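Local coordinates for cell division protein FtsX (PDB 6HE6), which is the membrane-spanning part of the ABC transporter-like complex FtsEX in cell division, and its large extracellular loop interacts with the peptidoglycan hydrolase PcsB, at residues 15-20 with 108-113; 23-28 with 37-42; 49-54 with 100-105; 55-60 with 85-90. One frame throughout, in Å; residues are numbered along the deposited sequence. Where two conformers were deposited one is given.

Three of the four contacts belong to the four-stranded antiparallel sheet of a ferredoxin-like domain. Interaction 4, near the chain's centre, zips strand 52-58 to strand 88-93 with backbone bonds and aromatic side chains. Interaction 1, partly buried, joins strand 11-16 to 112-116 at the opposite edge of the sheet, mostly through main-chain atoms; the two meet where Ile16 bonds to Asp87 and Lys18 to Leu85. Interaction 3 lies at the surface and sets helix 99-107 against the start of strand 52-58 by mainly apolar contacts, without hydrogen bonds. Interaction 2, also superficial, leaves the sheet: one tyrosine ring holds the base of a small hairpin, and Asn23 and His40 reach back to Phe57 and Tyr89 of interaction 4.

Interaction 1. Residues 15-20 with 108-113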
loop_
_atom_site.group_PDB
_atom_site.type_symbol
_atom_site.label_atom_id
_atom_site.label_comp_id
_atom_site.label_asym_id
_atom_site.label_seq_id
_atom_site.Cartn_x
_atom_site.Cartn_y
_atom_site.Cartn_z
ATOM N N TYR A 15 2.447 -3.394 3.193
ATOM C CA TYR A 15 1.084 -3.400 3.718
ATOM C C TYR A 15 0.969 -2.489 4.926
ATOM O O TYR A 15 1.843 -2.486 5.793
ATOM C CB TYR A 15 0.652 -4.822 4.090
ATOM C CG TYR A 15 0.590 -5.710 2.889
ATOM C CD1 TYR A 15 -0.499 -5.673 2.040
ATOM C CD2 TYR A 15 1.635 -6.555 2.575
ATOM C CE1 TYR A 15 -0.554 -6.465 0.915
ATOM C CE2 TYR A 15 1.586 -7.352 1.456
ATOM C CZ TYR A 15 0.489 -7.296 0.627
ATOM O OH TYR A 15 0.435 -8.094 -0.486
ATOM N N ILE A 16 -0.113 -1.713 4.977
ATOM C CA ILE A 16 -0.298 -0.672 5.983
ATOM C C ILE A 16 -1.180 -1.234 7.087
ATOM O O ILE A 16 -2.129 -1.979 6.803
ATOM C CB ILE A 16 -0.928 0.598 5.373
ATOM C CG1 ILE A 16 -0.059 1.154 4.253
ATOM C CG2 ILE A 16 -1.118 1.686 6.437
ATOM C CD1 ILE A 16 -0.844 1.969 3.250
ATOM N N ARG A 17 -0.866 -0.888 8.347
ATOM C CA ARG A 17 -1.695 -1.300 9.478
ATOM C C ARG A 17 -3.142 -0.879 9.256
ATOM O O ARG A 17 -3.416 0.212 8.750
ATOM C CB ARG A 17 -1.182 -0.690 10.793
ATOM C CG ARG A 17 0.115 -1.297 11.329
ATOM C CD ARG A 17 0.183 -1.178 12.835
ATOM N NE ARG A 17 -0.976 -1.816 13.445
ATOM C CZ ARG A 17 -1.543 -1.418 14.578
ATOM N NH1 ARG A 17 -1.058 -0.373 15.234
ATOM N NH2 ARG A 17 -2.602 -2.060 15.054
ATOM N N LYS A 18 -4.070 -1.745 9.666
ATOM C CA LYS A 18 -5.481 -1.560 9.342
ATOM C C LYS A 18 -6.078 -0.306 9.970
ATOM O O LYS A 18 -7.142 0.144 9.535
ATOM C CB LYS A 18 -6.273 -2.796 9.775
ATOM C CG LYS A 18 -6.648 -3.720 8.624
ATOM C CD LYS A 18 -7.586 -4.831 9.074
ATOM C CE LYS A 18 -8.173 -5.576 7.877
ATOM N NZ LYS A 18 -8.687 -4.653 6.811
ATOM N N ASP A 19 -5.424 0.279 10.966
ATOM C CA ASP A 19 -5.933 1.460 11.650
ATOM C C ASP A 19 -5.218 2.736 11.240
ATOM O O ASP A 19 -5.413 3.776 11.883
ATOM C CB ASP A 19 -5.807 1.273 13.157
ATOM C CG ASP A 19 -4.384 0.971 13.571
ATOM O OD1 ASP A 19 -3.991 -0.216 13.506
ATOM O OD2 ASP A 19 -3.657 1.920 13.939
ATOM N N VAL A 20 -4.370 2.675 10.212
ATOM C CA VAL A 20 -3.647 3.829 9.687
ATOM C C VAL A 20 -4.195 4.121 8.298
ATOM O O VAL A 20 -4.287 3.221 7.451
ATOM C CB VAL A 20 -2.126 3.575 9.638
ATOM C CG1 VAL A 20 -1.430 4.545 8.711
ATOM C CG2 VAL A 20 -1.512 3.636 11.041
ATOM N N LYS A 108 10.453 -1.512 9.333
ATOM C CA LYS A 108 10.779 -0.678 10.484
ATOM C C LYS A 108 10.028 0.650 10.507
ATOM O O LYS A 108 10.145 1.389 11.485
ATOM C CB LYS A 108 12.289 -0.430 10.528
ATOM C CG LYS A 108 13.062 -1.672 10.942
ATOM C CD LYS A 108 14.424 -1.337 11.503
ATOM C CE LYS A 108 15.465 -1.334 10.406
ATOM N NZ LYS A 108 16.707 -2.031 10.837
ATOM N N ILE A 109 9.264 0.972 9.469
ATOM C CA ILE A 109 8.471 2.196 9.461
ATOM C C ILE A 109 7.230 1.984 10.316
ATOM O O ILE A 109 6.538 0.969 10.182
ATOM C CB ILE A 109 8.083 2.579 8.025
ATOM C CG1 ILE A 109 9.335 2.806 7.166
ATOM C CG2 ILE A 109 7.176 3.807 8.050
ATOM C CD1 ILE A 109 9.050 3.037 5.693
ATOM N N GLU A 110 6.938 2.925 11.208
ATOM C CA GLU A 110 5.749 2.745 12.024
ATOM C C GLU A 110 4.513 3.033 11.188
ATOM O O GLU A 110 4.446 4.033 10.464
ATOM C CB GLU A 110 5.784 3.620 13.273
ATOM C CG GLU A 110 4.864 3.104 14.404
ATOM C CD GLU A 110 4.685 1.573 14.423
ATOM O OE1 GLU A 110 5.688 0.828 14.486
ATOM O OE2 GLU A 110 3.524 1.115 14.394
ATOM N N GLY A 111 3.540 2.143 11.296
ATOM C CA GLY A 111 2.395 2.079 10.426
ATOM C C GLY A 111 2.435 0.917 9.455
ATOM O O GLY A 111 1.377 0.485 8.984
ATOM N N VAL A 112 3.624 0.394 9.151
ATOM C CA VAL A 112 3.759 -0.748 8.247
ATOM C C VAL A 112 3.379 -2.018 9.003
ATOM O O VAL A 112 3.955 -2.320 10.054
ATOM C CB VAL A 112 5.187 -0.851 7.692
ATOM C CG1 VAL A 112 5.422 -2.224 7.063
ATOM C CG2 VAL A 112 5.459 0.253 6.692
ATOM N N SER A 113 2.408 -2.769 8.476
ATOM C CA SER A 113 2.002 -4.026 9.102
ATOM C C SER A 113 2.887 -5.177 8.657
ATOM O O SER A 113 3.357 -5.962 9.482
ATOM C CB SER A 113 0.544 -4.346 8.779
ATOM O OG SER A 113 0.285 -5.723 8.998
#
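The backbones of strands 11-16 and 112-116 run antiparallel here, with Ile16 and Val112 facing each other as a non-hydrogen-bonded pair. This is where the edge strand 112-116 starts beside the inner strand 11-16 in the ferredoxin-like sheet. Two bonds flank the pair. Arg17 N gives a nearly straight bond of 2.7 Å to Gly111 O (173° at the hydrogen), arriving almost along the C=O axis; Ser113 N meets Tyr15 O at 2.8 Å from above the carbonyl plane. A type II turn over Ile109-Val112 brings the second chain in, and a type I turn over Arg17-Val20 leads the first one out. Glycine suits position 111, whose positive phi of 107° would jam a CB against the preceding carbonyl; Val20 CG2 lies over the bare Gly111 CA at 4.3 Å. The side chains of Ile16 and Val112 diverge, Val112 turning to Val42 of helix 41-47 and Ile16 to Tyr89. Arg17 lays its CG against Gly111 O at 3.2 Å, then bends at chi3 (57°), so that its guanidinium returns over its own turn: NH2 stands 2.8 Å from Asp19 OD1, a salt bridge of charge alone, the oxygen sitting above the guanidinium with no N-H aimed at it.

Interaction 2. Residues 23-28 with 37-42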
loop_
_atom_site.group_PDB
_atom_site.type_symbol
_atom_site.label_atom_id
_atom_site.label_comp_id
_atom_site.label_asym_id
_atom_site.label_seq_id
_atom_site.Cartn_x
_atom_site.Cartn_y
_atom_site.Cartn_z
ATOM N N ASN A 23 -3.191 7.251 3.084
ATOM C CA ASN A 23 -3.555 7.858 1.812
ATOM C C ASN A 23 -4.710 8.838 1.943
ATOM O O ASN A 23 -5.143 9.418 0.940
ATOM C CB ASN A 23 -3.913 6.757 0.805
ATOM C CG ASN A 23 -4.306 7.303 -0.549
ATOM O OD1 ASN A 23 -5.456 7.181 -0.966
ATOM N ND2 ASN A 23 -3.358 7.912 -1.234
ATOM N N SER A 24 -5.226 9.030 3.147
ATOM C CA SER A 24 -6.367 9.898 3.380
ATOM C C SER A 24 -5.875 11.256 3.838
ATOM O O SER A 24 -5.238 11.359 4.888
ATOM C CB SER A 24 -7.308 9.295 4.421
ATOM O OG SER A 24 -7.785 8.043 3.972
ATOM N N GLN A 25 -6.203 12.294 3.061
ATOM C CA GLN A 25 -5.783 13.653 3.386
ATOM C C GLN A 25 -6.579 14.237 4.537
ATOM O O GLN A 25 -6.033 15.013 5.322
ATOM C CB GLN A 25 -5.923 14.566 2.163
ATOM C CG GLN A 25 -5.243 14.058 0.909
ATOM C CD GLN A 25 -5.608 14.877 -0.314
ATOM O OE1 GLN A 25 -6.754 14.878 -0.755
ATOM N NE2 GLN A 25 -4.629 15.577 -0.866
ATOM N N THR A 26 -7.862 13.900 4.644
ATOM C CA THR A 26 -8.707 14.400 5.711
ATOM C C THR A 26 -9.418 13.243 6.403
ATOM O O THR A 26 -9.611 12.163 5.833
ATOM C CB THR A 26 -9.746 15.388 5.179
ATOM O OG1 THR A 26 -10.360 14.830 4.014
ATOM C CG2 THR A 26 -9.077 16.702 4.788
ATOM N N ILE A 27 -9.810 13.494 7.652
ATOM C CA ILE A 27 -10.573 12.560 8.474
ATOM C C ILE A 27 -11.668 13.344 9.192
ATOM O O ILE A 27 -11.705 14.573 9.150
ATOM C CB ILE A 27 -9.678 11.835 9.489
ATOM C CG1 ILE A 27 -8.945 12.861 10.357
ATOM C CG2 ILE A 27 -8.702 10.876 8.782
ATOM C CD1 ILE A 27 -7.972 12.237 11.315
ATOM N N GLU A 28 -12.577 12.622 9.850
ATOM C CA GLU A 28 -13.684 13.248 10.574
ATOM C C GLU A 28 -13.311 13.437 12.040
ATOM O O GLU A 28 -12.892 12.486 12.705
ATOM C CB GLU A 28 -14.955 12.404 10.487
ATOM C CG GLU A 28 -16.137 13.027 11.229
ATOM C CD GLU A 28 -16.431 12.375 12.573
ATOM O OE1 GLU A 28 -16.644 11.135 12.622
ATOM O OE2 GLU A 28 -16.458 13.111 13.589
ATOM N N ASN A 37 -3.284 14.358 10.308
ATOM C CA ASN A 37 -1.872 14.578 10.610
ATOM C C ASN A 37 -0.989 13.401 10.215
ATOM O O ASN A 37 0.221 13.583 10.047
ATOM C CB ASN A 37 -1.687 14.858 12.099
ATOM C CG ASN A 37 -2.251 16.188 12.507
ATOM O OD1 ASN A 37 -2.416 17.079 11.677
ATOM N ND2 ASN A 37 -2.550 16.338 13.791
ATOM N N ASP A 38 -1.543 12.201 10.088
ATOM C CA ASP A 38 -0.744 11.040 9.730
ATOM C C ASP A 38 -0.684 10.809 8.227
ATOM O O ASP A 38 -0.206 9.758 7.795
ATOM C CB ASP A 38 -1.274 9.795 10.438
ATOM C CG ASP A 38 -1.067 9.852 11.941
ATOM O OD1 ASP A 38 -0.283 10.715 12.396
ATOM O OD2 ASP A 38 -1.671 9.029 12.662
ATOM N N TYR A 39 -1.124 11.783 7.433
ATOM C CA TYR A 39 -1.179 11.632 5.988
ATOM C C TYR A 39 0.221 11.471 5.423
ATOM O O TYR A 39 1.114 12.286 5.698
ATOM C CB TYR A 39 -1.870 12.844 5.363
ATOM C CG TYR A 39 -1.826 12.885 3.856
ATOM C CD1 TYR A 39 -2.488 11.935 3.103
ATOM C CD2 TYR A 39 -1.102 13.866 3.188
ATOM C CE1 TYR A 39 -2.447 11.972 1.721
ATOM C CE2 TYR A 39 -1.052 13.906 1.820
ATOM C CZ TYR A 39 -1.731 12.962 1.089
ATOM O OH TYR A 39 -1.695 12.982 -0.279
ATOM N N HIS A 40 0.421 10.408 4.648
ATOM C CA HIS A 40 1.654 10.193 3.886
ATOM C C HIS A 40 2.871 9.962 4.766
ATOM O O HIS A 40 4.012 10.005 4.275
ATOM C CB HIS A 40 1.912 11.355 2.915
ATOM C CG HIS A 40 1.234 11.191 1.593
ATOM N ND1 HIS A 40 0.468 10.089 1.285
ATOM C CD2 HIS A 40 1.226 11.973 0.490
ATOM C CE1 HIS A 40 0.012 10.199 0.052
ATOM N NE2 HIS A 40 0.451 11.338 -0.450
ATOM N N LYS A 41 2.664 9.683 6.055
ATOM C CA LYS A 41 3.781 9.326 6.934
ATOM C C LYS A 41 4.558 8.138 6.383
ATOM O O LYS A 41 5.796 8.130 6.376
ATOM C CB LYS A 41 3.253 8.997 8.332
ATOM C CG LYS A 41 3.630 9.988 9.421
ATOM C CD LYS A 41 3.257 11.407 9.057
ATOM C CE LYS A 41 3.792 12.401 10.088
ATOM N NZ LYS A 41 3.563 11.958 11.495
ATOM N N VAL A 42 3.841 7.104 5.942
ATOM C CA VAL A 42 4.509 5.922 5.405
ATOM C C VAL A 42 5.006 6.180 3.994
ATOM O O VAL A 42 6.138 5.807 3.647
ATOM C CB VAL A 42 3.569 4.710 5.454
ATOM C CG1 VAL A 42 4.237 3.511 4.802
ATOM C CG2 VAL A 42 3.169 4.427 6.899
#
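Tyr39 carries the tight half of this contact, its ring sandwiched between Gln25 and its own neighbour His40. With CG anti to the backbone N (chi1 172°), the ring runs alongside Gln25, both side chains pointing the same way. Gln25 CG sits over one face, 4.0 Å from the ring centroid and 28° off the normal, a CH-pi contact whose closest approach is 3.6 Å to Tyr39 CE1. The opposite face is taken by the imidazole of His40, and Tyr39 CZ lies 3.1 Å above the centre of that ring. Main chain closes in as well: Ser24 O comes obliquely to Tyr39 CD1 at 3.3 Å, while Asn23 O approaches the ring edge, 3.8 Å from Tyr39 CE1. What is joined here is the base of the small antiparallel hairpin 26-29/32-35 to the N-terminus of helix 41-47. His40 is the N-cap residue of that helix, and its left-handed backbone forms part of a type II turn from Asp38 to Lys41. Asp22 ties the junction from outside, its OD1 accepting from Val42 N, and Asn36 ND2 holds Ser24 O. Away from the tyrosine the fit slackens. Asn23 ND2 only drifts past the edge of the His40 ring, 4.3 Å from CE1. Farther out, the amide of Gln25 is turned 51° from the plane of the tyrosine ring; Gln25 is exposed, and its NE2 stays 4.0 Å from Tyr39 OH.

Interaction 3. Residues 49-54 with 100-105; sequences MSTVKS and KTIAED
Helix 99-107 is the helix of the second beta-alpha-beta crossover of the ferredoxin-like fold, linking strand 88-93 to strand 112-116, and here it packs on the chain that enters strand 52-58. That chain makes a type I turn from Met49 to Val52, closed by Val52 N bonding to Met49 O, before the strand begins. The first real contact comes at Ile102, the residue with most surface buried. CG1 anti to the carbonyl carbon (chi1 -77°) and an extended chi2 carry its CD1 to Thr51 and Val52. There Ile102 and Thr51 lie alongside one another, head to tail. Thr51 OG1 comes as near as 3.3 Å to Ile102 CG1, a snug fit, and Thr51 O rests 3.5 Å from Ile102 CD1. Val52 crosses obliquely, its CG1 meeting the same Ile102 CD1 at 3.7 Å. The other branch of the isoleucine serves Met49: Ile102 CG2 is 4.3 Å from Met49 SD. Beneath this cluster, Ile102 also touches Ala93 and Val52 touches Val91, so both press on strand 88-93. Just beyond, Lys53 and Ser54 both pair with Glu92 in a classic beta bulge. One helical turn after Ile102, Asp105 comes back to face Met49, whose extended side chain reaches across and also touches Ile109. The contact with Asp105 is through carbon, not the carboxylate: Met49 CE lies 3.8 Å from Asp105 CB.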
loop_
_atom_site.group_PDB
_atom_site.type_symbol
_atom_site.label_atom_id
_atom_site.label_comp_id
_atom_site.label_asym_id
_atom_site.label_seq_id
_atom_site.Cartn_x
_atom_site.Cartn_y
_atom_site.Cartn_z
ATOM N N MET A 49 13.753 6.811 0.495
ATOM C CA MET A 49 14.822 5.841 0.316
ATOM C C MET A 49 15.492 6.022 -1.038
ATOM O O MET A 49 14.825 6.041 -2.076
ATOM C CB MET A 49 14.281 4.423 0.442
ATOM C CG MET A 49 13.597 4.126 1.754
ATOM S SD MET A 49 13.098 2.394 1.769
ATOM C CE MET A 49 12.282 2.294 3.379
ATOM N N SER A 50 16.823 6.134 -1.028
ATOM C CA SER A 50 17.548 6.434 -2.257
ATOM C C SER A 50 17.409 5.337 -3.303
ATOM O O SER A 50 17.526 5.619 -4.500
ATOM C CB SER A 50 19.033 6.671 -1.952
ATOM O OG SER A 50 19.478 5.786 -0.949
ATOM N N THR A 51 17.155 4.100 -2.893
ATOM C CA THR A 51 17.058 2.999 -3.841
ATOM C C THR A 51 15.640 2.729 -4.351
ATOM O O THR A 51 15.451 1.754 -5.083
ATOM C CB THR A 51 17.609 1.727 -3.216
ATOM O OG1 THR A 51 16.951 1.504 -1.971
ATOM C CG2 THR A 51 19.114 1.867 -2.959
ATOM N N VAL A 52 14.635 3.562 -4.015
ATOM C CA VAL A 52 13.282 3.368 -4.541
ATOM C C VAL A 52 12.991 4.356 -5.667
ATOM O O VAL A 52 13.330 5.544 -5.587
ATOM C CB VAL A 52 12.215 3.477 -3.436
ATOM C CG1 VAL A 52 12.580 2.614 -2.256
ATOM C CG2 VAL A 52 12.065 4.897 -3.006
ATOM N N LYS A 53 12.333 3.868 -6.721
ATOM C CA LYS A 53 12.012 4.721 -7.860
ATOM C C LYS A 53 10.583 5.254 -7.832
ATOM O O LYS A 53 10.340 6.386 -8.267
ATOM C CB LYS A 53 12.248 3.976 -9.182
ATOM C CG LYS A 53 11.841 4.814 -10.421
ATOM C CD LYS A 53 12.078 4.125 -11.767
ATOM C CE LYS A 53 12.850 5.061 -12.708
ATOM N NZ LYS A 53 13.469 4.372 -13.884
ATOM N N SER A 54 9.622 4.472 -7.353
ATOM C CA SER A 54 8.242 4.935 -7.303
ATOM C C SER A 54 7.499 4.187 -6.202
ATOM O O SER A 54 7.835 3.047 -5.871
ATOM C CB SER A 54 7.546 4.730 -8.653
ATOM O OG SER A 54 7.398 3.347 -8.919
ATOM N N LYS A 100 15.997 -6.461 -1.131
ATOM C CA LYS A 100 16.052 -7.007 0.222
ATOM C C LYS A 100 16.322 -5.914 1.245
ATOM O O LYS A 100 15.757 -5.929 2.344
ATOM C CB LYS A 100 17.093 -8.134 0.317
ATOM C CG LYS A 100 16.489 -9.422 0.892
ATOM C CD LYS A 100 17.308 -10.685 0.623
ATOM C CE LYS A 100 16.665 -11.555 -0.469
ATOM N NZ LYS A 100 17.373 -12.865 -0.664
ATOM N N THR A 101 17.155 -4.934 0.889
ATOM C CA THR A 101 17.389 -3.819 1.798
ATOM C C THR A 101 16.127 -2.981 1.979
ATOM O O THR A 101 15.786 -2.597 3.104
ATOM C CB THR A 101 18.536 -2.952 1.282
ATOM O OG1 THR A 101 19.713 -3.755 1.130
ATOM C CG2 THR A 101 18.832 -1.820 2.266
ATOM N N ILE A 102 15.419 -2.697 0.879
ATOM C CA ILE A 102 14.206 -1.877 0.938
ATOM C C ILE A 102 13.163 -2.536 1.832
ATOM O O ILE A 102 12.560 -1.897 2.707
ATOM C CB ILE A 102 13.657 -1.632 -0.481
ATOM C CG1 ILE A 102 14.471 -0.561 -1.199
ATOM C CG2 ILE A 102 12.199 -1.204 -0.439
ATOM C CD1 ILE A 102 14.313 -0.611 -2.712
ATOM N N ALA A 103 12.943 -3.834 1.636
ATOM C CA ALA A 103 11.935 -4.535 2.416
ATOM C C ALA A 103 12.273 -4.545 3.900
ATOM O O ALA A 103 11.370 -4.511 4.744
ATOM C CB ALA A 103 11.787 -5.956 1.879
ATOM N N GLU A 104 13.563 -4.591 4.244
ATOM C CA GLU A 104 13.945 -4.626 5.652
ATOM C C GLU A 104 13.729 -3.274 6.313
ATOM O O GLU A 104 13.143 -3.186 7.397
ATOM C CB GLU A 104 15.398 -5.066 5.788
ATOM C CG GLU A 104 15.534 -6.543 6.101
ATOM C CD GLU A 104 16.845 -7.119 5.617
ATOM O OE1 GLU A 104 16.845 -8.269 5.122
ATOM O OE2 GLU A 104 17.876 -6.420 5.740
ATOM N N ASP A 105 14.178 -2.202 5.665
ATOM C CA ASP A 105 13.916 -0.874 6.199
ATOM C C ASP A 105 12.415 -0.590 6.250
ATOM O O ASP A 105 11.934 0.115 7.150
ATOM C CB ASP A 105 14.659 0.165 5.357
ATOM C CG ASP A 105 16.172 -0.045 5.383
ATOM O OD1 ASP A 105 16.625 -0.916 6.154
ATOM O OD2 ASP A 105 16.901 0.622 4.608
#

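Interaction 4. Residues 55-60 with 85-90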
loop_
_atom_site.group_PDB
_atom_site.type_symbol
_atom_site.label_atom_id
_atom_site.label_comp_id
_atom_site.label_asym_id
_atom_site.label_seq_id
_atom_site.Cartn_x
_atom_site.Cartn_y
_atom_site.Cartn_z
ATOM N N VAL A 55 6.490 4.845 -5.628
ATOM C CA VAL A 55 5.654 4.235 -4.606
ATOM C C VAL A 55 4.213 4.643 -4.890
ATOM O O VAL A 55 3.885 5.835 -4.903
ATOM C CB VAL A 55 6.080 4.636 -3.189
ATOM C CG1 VAL A 55 6.267 6.072 -3.139
ATOM C CG2 VAL A 55 5.027 4.259 -2.158
ATOM N N THR A 56 3.369 3.657 -5.147
ATOM C CA THR A 56 2.021 3.855 -5.657
ATOM C C THR A 56 1.019 3.215 -4.710
ATOM O O THR A 56 1.124 2.021 -4.415
ATOM C CB THR A 56 1.901 3.229 -7.051
ATOM O OG1 THR A 56 2.912 3.781 -7.911
ATOM C CG2 THR A 56 0.543 3.495 -7.631
ATOM N N PHE A 57 0.055 4.002 -4.226
ATOM C CA PHE A 57 -0.980 3.462 -3.357
ATOM C C PHE A 57 -1.860 2.445 -4.085
ATOM O O PHE A 57 -2.319 2.686 -5.205
ATOM C CB PHE A 57 -1.872 4.590 -2.803
ATOM C CG PHE A 57 -2.787 4.148 -1.677
ATOM C CD1 PHE A 57 -2.268 3.590 -0.519
ATOM C CD2 PHE A 57 -4.163 4.292 -1.778
ATOM C CE1 PHE A 57 -3.110 3.185 0.516
ATOM C CE2 PHE A 57 -4.991 3.901 -0.759
ATOM C CZ PHE A 57 -4.468 3.340 0.391
ATOM N N SER A 58 -2.138 1.319 -3.414
ATOM C CA SER A 58 -3.085 0.300 -3.888
ATOM C C SER A 58 -4.052 -0.007 -2.748
ATOM O O SER A 58 -3.705 -0.718 -1.799
ATOM C CB SER A 58 -2.368 -0.973 -4.353
ATOM O OG SER A 58 -3.258 -2.082 -4.479
ATOM N N SER A 59 -5.263 0.520 -2.835
ATOM C CA SER A 59 -6.220 0.330 -1.756
ATOM C C SER A 59 -6.696 -1.125 -1.654
ATOM O O SER A 59 -6.658 -1.905 -2.620
ATOM C CB SER A 59 -7.440 1.200 -1.983
ATOM O OG SER A 59 -8.254 0.535 -2.917
ATOM N N LYS A 60 -7.232 -1.461 -0.482
ATOM C CA LYS A 60 -7.813 -2.787 -0.299
ATOM C C LYS A 60 -9.011 -3.010 -1.225
ATOM O O LYS A 60 -9.209 -4.118 -1.741
ATOM C CB LYS A 60 -8.209 -2.996 1.167
ATOM C CG LYS A 60 -9.197 -1.984 1.748
ATOM C CD LYS A 60 -9.418 -2.253 3.260
ATOM C CE LYS A 60 -9.454 -0.956 4.072
ATOM N NZ LYS A 60 -10.640 -0.089 3.746
ATOM N N LEU A 85 -8.771 -7.207 3.527
ATOM C CA LEU A 85 -7.452 -6.991 2.947
ATOM C C LEU A 85 -6.830 -5.704 3.492
ATOM O O LEU A 85 -7.484 -4.893 4.148
ATOM C CB LEU A 85 -7.538 -6.950 1.422
ATOM C CG LEU A 85 -8.216 -8.147 0.742
ATOM C CD1 LEU A 85 -8.276 -7.972 -0.780
ATOM C CD2 LEU A 85 -7.501 -9.457 1.116
ATOM N N TYR A 86 -5.544 -5.524 3.210
ATOM C CA TYR A 86 -4.763 -4.402 3.719
ATOM C C TYR A 86 -4.451 -3.443 2.584
ATOM O O TYR A 86 -4.002 -3.878 1.516
ATOM C CB TYR A 86 -3.454 -4.887 4.343
ATOM C CG TYR A 86 -3.579 -5.502 5.711
ATOM C CD1 TYR A 86 -4.431 -6.578 5.939
ATOM C CD2 TYR A 86 -2.833 -5.016 6.779
ATOM C CE1 TYR A 86 -4.548 -7.144 7.192
ATOM C CE2 TYR A 86 -2.945 -5.577 8.035
ATOM C CZ TYR A 86 -3.804 -6.640 8.233
ATOM O OH TYR A 86 -3.921 -7.202 9.479
ATOM N N ASP A 87 -4.682 -2.141 2.807
ATOM C CA ASP A 87 -4.088 -1.109 1.961
ATOM C C ASP A 87 -2.590 -1.341 1.838
ATOM O O ASP A 87 -1.940 -1.839 2.766
ATOM C CB ASP A 87 -4.326 0.290 2.540
ATOM C CG ASP A 87 -5.775 0.725 2.471
ATOM O OD1 ASP A 87 -6.580 0.057 1.778
ATOM O OD2 ASP A 87 -6.100 1.753 3.101
ATOM N N ALA A 88 -2.026 -0.955 0.698
ATOM C CA ALA A 88 -0.641 -1.289 0.422
ATOM C C ALA A 88 -0.012 -0.207 -0.438
ATOM O O ALA A 88 -0.698 0.507 -1.171
ATOM C CB ALA A 88 -0.526 -2.656 -0.276
ATOM N N TYR A 89 1.314 -0.095 -0.345
ATOM C CA TYR A 89 2.089 0.663 -1.316
ATOM C C TYR A 89 2.861 -0.320 -2.188
ATOM O O TYR A 89 3.444 -1.290 -1.686
ATOM C CB TYR A 89 3.058 1.652 -0.633
ATOM C CG TYR A 89 2.363 2.907 -0.138
ATOM C CD1 TYR A 89 1.838 3.834 -1.033
ATOM C CD2 TYR A 89 2.218 3.152 1.217
ATOM C CE1 TYR A 89 1.207 4.983 -0.585
ATOM C CE2 TYR A 89 1.578 4.293 1.675
ATOM C CZ TYR A 89 1.068 5.195 0.765
ATOM O OH TYR A 89 0.414 6.311 1.205
ATOM N N ILE A 90 2.858 -0.075 -3.487
ATOM C CA ILE A 90 3.608 -0.884 -4.439
ATOM C C ILE A 90 4.883 -0.108 -4.729
ATOM O O ILE A 90 4.840 0.962 -5.343
ATOM C CB ILE A 90 2.804 -1.169 -5.716
ATOM C CG1 ILE A 90 1.380 -1.629 -5.406
ATOM C CG2 ILE A 90 3.535 -2.190 -6.587
ATOM C CD1 ILE A 90 1.264 -3.033 -4.809
HETATM O O HOH W 1 5.157 1.972 -7.889
#
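Lys60 and Asp87 bury the most surface in this contact, with Phe57 and Tyr89 next. Asp87 OD1 accepts Lys60 N through its anti lone pair, at 2.8 Å, so a carboxylate grips the first turn of helix 60-70 just past its N-cap, Ser59, whose OG caps Glu62 N. Lys60 holds CG in the crowded position between N and C (chi1 58°). Its chain then passes over the Asp87 and Leu85 oxygens, with CD 3.4 Å from Leu85 O. Lys60 NZ stays 4.5 Å from Asp87 OD1, too far for a salt bridge. Asp87 OD2 lies in the plane of the Phe57 ring, 3.5 Å from CZ. Along the same flank, Phe57 CD1 brings the ring edge to the face of Tyr89, a T-shaped pair with centroids 5.4 Å apart and planes at 60°. Four backbone bonds pair Thr56 with Ile90 and Ser58 with Ala88, and a water bridges Thr56 OG1 and Ile90 O. These are edge strand 52-58 and inner strand 88-93 of the ferredoxin-like sheet. Helix 41-47 covers Val55 and Tyr89, strand 11-16 flanks 88-93, and Leu85 packs on Tyr64 of helix 60-70, its side chain about 5 Å from the bound dodecane-trimethylamine.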